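Local coordinates for bile salt hydrolase/transferase (PDB 2BJF), which hydrolyses glycine- and taurine-conjugated bile salts to free bile acids and can also act as a bile acid amine N-acyltransferase, at residues E8-L13 against S246-E251. Sequence-based numbering, arbitrary orientation. Where two conformers were deposited one is given.
Sequences ETKDGL and SIDLIE
Ile-247 lays its CG2 methyl against the backbone at Glu-8 and Thr-9, 3.3 Å from Glu-8 O and 3.8 Å from Thr-9 CA, with CD1 also near that carbonyl oxygen. CG2 lies anti to the backbone N of Ile-247, which carries it to the Glu-8 carbonyl; beyond the contact the side chain packs on Met-239 and Ile-240 of helix 225-243. Lys-10 N donates to Ile-247 O over 2.8 Å, nearly straight at 164° and on a lone pair in the carbonyl plane. The lysine side chain runs past the same oxygen, its CG 3.4 Å from Ile-247 O, and bends at its last torsion (chi4 -71°). Lys-10 NZ thereby comes beside Asp-248, 3.4 Å from Asp-248 CB, and makes a long salt bridge of 3.8 Å to Asp-248 OD2. Gly-12 N donates to Thr-9 O, closing a type I turn between strands 3-8 and 14-22, and a bent bond from Leu-13 N to Thr-9 OG1 probably helps hold this hairpin loop. The hairpin end thus meets the lead-in to helix 249-257, whose Glu-251 pairs with Arg-263 of the second subunit. With one firm backbone bond and a long, surface-lying charge pair, the contact probably owes little of its hold to electrostatics between side chains.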
loop_
_atom_site.group_PDB
_atom_site.type_symbol
_atom_site.label_atom_id
_atom_site.label_comp_id
_atom_site.label_asym_id
_atom_site.label_seq_id
_atom_site.Cartn_x
_atom_site.Cartn_y
_atom_site.Cartn_z
ATOM N N GLU A 8 27.387 -6.171 9.972
ATOM C CA GLU A 8 28.575 -6.992 10.216
ATOM C C GLU A 8 28.899 -7.856 9.000
ATOM O O GLU A 8 28.017 -8.516 8.442
ATOM C CB GLU A 8 28.399 -7.871 11.460
ATOM C CG GLU A 8 29.665 -8.636 11.859
ATOM C CD GLU A 8 29.457 -9.615 13.005
ATOM O OE1 GLU A 8 28.322 -9.734 13.514
ATOM O OE2 GLU A 8 30.445 -10.270 13.400
ATOM N N THR A 9 30.169 -7.850 8.600
ATOM C CA THR A 9 30.619 -8.609 7.435
ATOM C C THR A 9 30.837 -10.083 7.759
ATOM O O THR A 9 30.845 -10.482 8.929
ATOM C CB THR A 9 31.929 -8.039 6.837
ATOM O OG1 THR A 9 33.014 -8.258 7.749
ATOM C CG2 THR A 9 31.797 -6.552 6.543
ATOM N N LYS A 10 31.032 -10.878 6.708
ATOM C CA LYS A 10 31.303 -12.315 6.821
ATOM C C LYS A 10 32.551 -12.654 7.647
ATOM O O LYS A 10 32.633 -13.738 8.235
ATOM C CB LYS A 10 31.396 -12.952 5.426
ATOM C CG LYS A 10 32.487 -12.373 4.525
ATOM C CD LYS A 10 32.438 -12.971 3.129
ATOM C CE LYS A 10 33.640 -12.555 2.296
ATOM N NZ LYS A 10 33.597 -11.117 1.911
ATOM N N ASP A 11 33.501 -11.721 7.695
ATOM C CA ASP A 11 34.760 -11.907 8.418
ATOM C C ASP A 11 34.698 -11.391 9.859
ATOM O O ASP A 11 35.671 -11.501 10.608
ATOM C CB ASP A 11 35.909 -11.225 7.663
ATOM C CG ASP A 11 36.109 -11.788 6.266
ATOM O OD1 ASP A 11 36.201 -13.025 6.121
ATOM O OD2 ASP A 11 36.180 -10.986 5.311
ATOM N N GLY A 12 33.550 -10.833 10.239
ATOM C CA GLY A 12 33.359 -10.280 11.582
ATOM C C GLY A 12 33.711 -8.816 11.759
ATOM O O GLY A 12 33.812 -8.333 12.891
ATOM N N LEU A 13 33.904 -8.108 10.647
ATOM C CA LEU A 13 34.171 -6.673 10.687
ATOM C C LEU A 13 32.860 -5.901 10.740
ATOM O O LEU A 13 31.816 -6.406 10.323
ATOM C CB LEU A 13 35.012 -6.233 9.484
ATOM C CG LEU A 13 36.416 -6.835 9.331
ATOM C CD1 LEU A 13 37.068 -6.330 8.054
ATOM C CD2 LEU A 13 37.301 -6.540 10.539
ATOM N N SER A 246 27.960 -14.041 3.154
ATOM C CA SER A 246 28.220 -13.334 1.899
ATOM C C SER A 246 28.370 -11.821 2.084
ATOM O O SER A 246 28.734 -11.108 1.144
ATOM C CB SER A 246 27.113 -13.629 0.880
ATOM O OG SER A 246 27.092 -15.001 0.529
ATOM N N ILE A 247 28.093 -11.334 3.292
ATOM C CA ILE A 247 28.102 -9.895 3.552
ATOM C C ILE A 247 29.509 -9.303 3.453
ATOM O O ILE A 247 30.417 -9.694 4.190
ATOM C CB ILE A 247 27.442 -9.532 4.909
ATOM C CG1 ILE A 247 25.971 -9.970 4.917
ATOM C CG2 ILE A 247 27.560 -8.027 5.173
ATOM C CD1 ILE A 247 25.264 -9.828 6.259
ATOM N N ASP A 248 29.666 -8.375 2.513
ATOM C CA ASP A 248 30.899 -7.607 2.352
ATOM C C ASP A 248 30.571 -6.148 2.023
ATOM O O ASP A 248 29.401 -5.751 2.042
ATOM C CB ASP A 248 31.812 -8.237 1.286
ATOM C CG ASP A 248 31.099 -8.496 -0.039
ATOM O OD1 ASP A 248 30.026 -7.908 -0.292
ATOM O OD2 ASP A 248 31.624 -9.295 -0.841
ATOM N N LEU A 249 31.602 -5.364 1.709
ATOM C CA LEU A 249 31.465 -3.922 1.494
ATOM C C LEU A 249 30.337 -3.524 0.537
ATOM O O LEU A 249 29.530 -2.648 0.855
ATOM C CB LEU A 249 32.795 -3.323 1.018
ATOM C CG LEU A 249 32.872 -1.808 0.800
ATOM C CD1 LEU A 249 32.575 -1.041 2.083
ATOM C CD2 LEU A 249 34.237 -1.421 0.253
ATOM N N ILE A 250 30.281 -4.165 -0.628
ATOM C CA ILE A 250 29.316 -3.775 -1.658
ATOM C C ILE A 250 27.856 -4.005 -1.239
ATOM O O ILE A 250 26.966 -3.271 -1.668
ATOM C CB ILE A 250 29.635 -4.420 -3.048
ATOM C CG1 ILE A 250 28.975 -3.630 -4.186
ATOM C CG2 ILE A 250 29.241 -5.898 -3.092
ATOM C CD1 ILE A 250 29.477 -2.198 -4.338
ATOM N N GLU A 251 27.627 -5.000 -0.380
ATOM C CA GLU A 251 26.280 -5.310 0.115
ATOM C C GLU A 251 25.666 -4.139 0.882
ATOM O O GLU A 251 24.459 -3.888 0.797
ATOM C CB GLU A 251 26.291 -6.562 0.999
ATOM C CG GLU A 251 26.754 -7.850 0.311
ATOM C CD GLU A 251 25.818 -8.344 -0.787
ATOM O OE1 GLU A 251 24.765 -7.718 -1.036
ATOM O OE2 GLU A 251 26.144 -9.376 -1.405
#